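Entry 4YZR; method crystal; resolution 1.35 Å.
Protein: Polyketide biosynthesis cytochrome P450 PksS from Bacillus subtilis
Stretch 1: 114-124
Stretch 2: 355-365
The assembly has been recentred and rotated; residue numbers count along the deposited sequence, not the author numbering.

Stretch 1 (114-124) TIENLRGSIEQ
Stretch 2 (355-365) APLARLEGHIA

Stretch 2 is one continuous helix, 355-365. Stretch 1 starts in a helix that includes 114-116, passes a type I turn from E116 to R119, closed by R119 N to E116 O at 3.0 Å, and is helical again over 119-124; L118 N also bonds I115 O at 2.9 Å. This second helix crosses stretch 2 at -46°, running broadly the same way, with axes 9.7 Å apart at closest approach. The CA register pairs I115 with L357, R119 with L360, I122 with E361, and E123 with I364.

No hydrogen bond joins the stretches; the contact, mostly apolar, buries 542 Å² with both sides summed. I115 (m, m) points toward stretch 2, its CG2 lying 3.7 Å from L357 CA and 4.0 Å from L360 CD2. E116 (t, p) starts away, then curls back, its carboxylate pairing with R119's opposite charge in a salt bridge. L118 (m, t) adds CD1 at 4.1 Å from L357 CD1, while its carbonyl O accepts S121 OG (p) at 2.8 Å.

R119 (t, t, m) starts sideways and lays one guanidinium face over L360 CD1, 3.5 Å from NH2, so one arginine serves charge pair and apolar contact; H363 (t) lies near the guanidinium edge.

I122 (m, t) is a knob among L357, L360, E361 and I364 (m, t), its CG2 3.7 Å from I364 CD1. Reciprocally, L360 (t, p) fits among I115, E116, R119 and I122. E123 (m, t), sideways, rests its CG 4.0 Å from I364 CG2.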

# COMPACT_ATOMS: atom_id res chain seq x y z
N THR A 114 -3.83 15.74 12.60
CA THR A 114 -5.05 14.99 12.53
C THR A 114 -4.69 13.49 12.76
O THR A 114 -5.28 12.75 13.52
CB THR A 114 -5.77 15.24 11.22
OG1 THR A 114 -6.13 16.64 11.13
CG2 THR A 114 -6.92 14.41 11.18
N ILE A 115 -3.70 13.04 11.99
CA ILE A 115 -3.31 11.62 12.06
C ILE A 115 -2.65 11.37 13.38
O ILE A 115 -2.87 10.35 14.03
CB ILE A 115 -2.40 11.25 10.89
CG1 ILE A 115 -3.14 11.31 9.62
CG2 ILE A 115 -1.80 9.88 11.08
CD1 ILE A 115 -4.33 10.56 9.60
N GLU A 116 -1.78 12.27 13.86
CA GLU A 116 -1.13 12.08 15.11
C GLU A 116 -2.07 11.93 16.27
O GLU A 116 -1.86 11.23 17.20
CB GLU A 116 -0.14 13.24 15.44
CG GLU A 116 0.67 12.96 16.65
CD GLU A 116 1.63 11.77 16.58
OE1 GLU A 116 2.06 11.31 15.52
OE2 GLU A 116 2.07 11.23 17.59
N ASN A 117 -3.19 12.62 16.15
CA ASN A 117 -4.29 12.54 17.13
C ASN A 117 -4.89 11.15 17.29
O ASN A 117 -5.51 10.84 18.33
CB ASN A 117 -5.37 13.57 16.92
CG ASN A 117 -4.94 14.99 17.24
OD1 ASN A 117 -3.94 15.23 17.93
ND2 ASN A 117 -5.71 15.94 16.77
N LEU A 118 -4.63 10.28 16.30
CA LEU A 118 -5.07 8.88 16.37
C LEU A 118 -4.16 7.99 17.17
O LEU A 118 -4.51 6.85 17.45
CB LEU A 118 -5.17 8.28 14.96
CG LEU A 118 -6.10 9.05 14.02
CD1 LEU A 118 -5.99 8.38 12.64
CD2 LEU A 118 -7.54 8.95 14.52
N ARG A 119 -3.05 8.48 17.62
CA ARG A 119 -2.02 7.65 18.27
C ARG A 119 -2.55 6.86 19.40
O ARG A 119 -2.39 5.63 19.50
CB ARG A 119 -0.82 8.52 18.75
CG ARG A 119 0.14 7.73 19.61
CD ARG A 119 1.40 8.56 20.00
NE ARG A 119 2.10 9.03 18.86
CZ ARG A 119 3.13 8.60 18.18
NH1 ARG A 119 3.65 7.49 18.40
NH2 ARG A 119 3.57 9.32 17.15
N GLY A 120 -3.24 7.49 20.34
CA GLY A 120 -3.71 6.78 21.52
C GLY A 120 -4.65 5.65 21.17
O GLY A 120 -4.57 4.51 21.71
N SER A 121 -5.53 5.85 20.26
CA SER A 121 -6.46 4.81 19.80
C SER A 121 -5.78 3.66 19.09
O SER A 121 -6.20 2.52 19.27
CB SER A 121 -7.53 5.35 18.87
OG SER A 121 -7.07 5.78 17.63
N ILE A 122 -4.71 3.93 18.34
CA ILE A 122 -3.98 2.87 17.66
C ILE A 122 -3.15 2.08 18.68
O ILE A 122 -3.08 0.83 18.60
CB ILE A 122 -3.13 3.43 16.53
CG1 ILE A 122 -4.02 4.15 15.50
CG2 ILE A 122 -2.29 2.31 15.91
CD1 ILE A 122 -3.25 4.92 14.48
N GLU A 123 -2.58 2.76 19.65
CA GLU A 123 -1.88 2.05 20.72
C GLU A 123 -2.85 1.14 21.43
O GLU A 123 -2.45 0.00 21.76
CB GLU A 123 -1.31 3.11 21.72
CG GLU A 123 -0.06 3.80 21.18
CD GLU A 123 0.46 5.01 21.95
OE1 GLU A 123 -0.27 5.49 22.79
OE2 GLU A 123 1.54 5.49 21.63
N GLN A 124 -4.05 1.51 21.66
CA GLN A 124 -4.99 0.70 22.40
C GLN A 124 -5.32 -0.52 21.60
O GLN A 124 -5.40 -1.62 22.17
CB GLN A 124 -6.27 1.46 22.74
CG GLN A 124 -6.06 2.43 23.82
CD GLN A 124 -7.38 3.11 24.09
OE1 GLN A 124 -8.30 2.44 24.58
NE2 GLN A 124 -7.51 4.40 23.74
N ALA A 355 0.44 8.23 3.90
CA ALA A 355 1.80 7.97 4.44
C ALA A 355 1.90 8.26 5.91
O ALA A 355 2.47 7.44 6.64
CB ALA A 355 2.88 8.70 3.63
N PRO A 356 1.31 9.36 6.45
CA PRO A 356 1.53 9.55 7.87
C PRO A 356 0.83 8.48 8.70
O PRO A 356 1.28 8.11 9.79
CB PRO A 356 0.88 10.95 8.13
CG PRO A 356 0.60 11.48 6.79
CD PRO A 356 0.75 10.52 5.73
N LEU A 357 -0.30 7.97 8.22
CA LEU A 357 -1.03 6.94 8.95
C LEU A 357 -0.32 5.61 8.85
O LEU A 357 -0.18 4.93 9.85
CB LEU A 357 -2.47 6.82 8.39
CG LEU A 357 -3.30 5.75 9.07
CD1 LEU A 357 -3.42 5.99 10.57
CD2 LEU A 357 -4.71 5.84 8.45
N ALA A 358 0.18 5.25 7.68
CA ALA A 358 0.97 4.03 7.56
C ALA A 358 2.17 4.08 8.46
O ALA A 358 2.52 3.13 9.17
CB ALA A 358 1.37 3.86 6.15
N ARG A 359 2.86 5.23 8.49
CA ARG A 359 4.02 5.38 9.32
C ARG A 359 3.66 5.31 10.79
O ARG A 359 4.41 4.70 11.57
CB ARG A 359 4.70 6.72 9.03
CG ARG A 359 5.47 6.73 7.72
CD ARG A 359 5.96 8.12 7.37
NE ARG A 359 6.96 8.06 6.29
CZ ARG A 359 7.09 8.86 5.24
NH1 ARG A 359 6.23 9.78 4.96
NH2 ARG A 359 8.11 8.62 4.38
N LEU A 360 2.51 5.84 11.21
CA LEU A 360 2.13 5.80 12.61
C LEU A 360 1.76 4.41 13.00
O LEU A 360 2.11 3.91 14.11
CB LEU A 360 1.00 6.74 12.83
CG LEU A 360 0.44 6.85 14.27
CD1 LEU A 360 1.51 7.28 15.26
CD2 LEU A 360 -0.69 7.82 14.31
N GLU A 361 1.01 3.67 12.17
CA GLU A 361 0.71 2.31 12.47
C GLU A 361 1.93 1.49 12.59
O GLU A 361 2.07 0.63 13.50
CB GLU A 361 -0.25 1.67 11.43
CG GLU A 361 -1.62 2.28 11.43
CD GLU A 361 -2.61 1.60 10.49
OE1 GLU A 361 -2.63 0.35 10.42
OE2 GLU A 361 -3.45 2.30 9.85
N GLY A 362 2.89 1.63 11.71
CA GLY A 362 4.17 0.90 11.75
C GLY A 362 4.91 1.25 13.03
O GLY A 362 5.39 0.33 13.73
N HIS A 363 5.06 2.51 13.35
CA HIS A 363 5.75 2.94 14.60
C HIS A 363 5.15 2.21 15.77
O HIS A 363 5.91 1.61 16.55
CB HIS A 363 5.58 4.47 14.67
CG HIS A 363 6.07 5.10 15.92
ND1 HIS A 363 5.61 4.84 17.19
CD2 HIS A 363 6.91 6.13 16.03
CE1 HIS A 363 6.14 5.72 18.05
NE2 HIS A 363 6.98 6.47 17.37
N ILE A 364 3.85 2.28 15.91
CA ILE A 364 3.18 1.76 17.08
C ILE A 364 3.33 0.27 17.10
O ILE A 364 3.65 -0.36 18.13
CB ILE A 364 1.76 2.20 17.14
CG1 ILE A 364 1.72 3.68 17.43
CG2 ILE A 364 1.00 1.39 18.17
CD1 ILE A 364 0.42 4.39 17.21
N ALA A 365 3.01 -0.40 16.00
CA ALA A 365 2.93 -1.83 15.98
C ALA A 365 4.26 -2.46 16.19
O ALA A 365 4.36 -3.46 16.97
CB ALA A 365 2.36 -2.31 14.65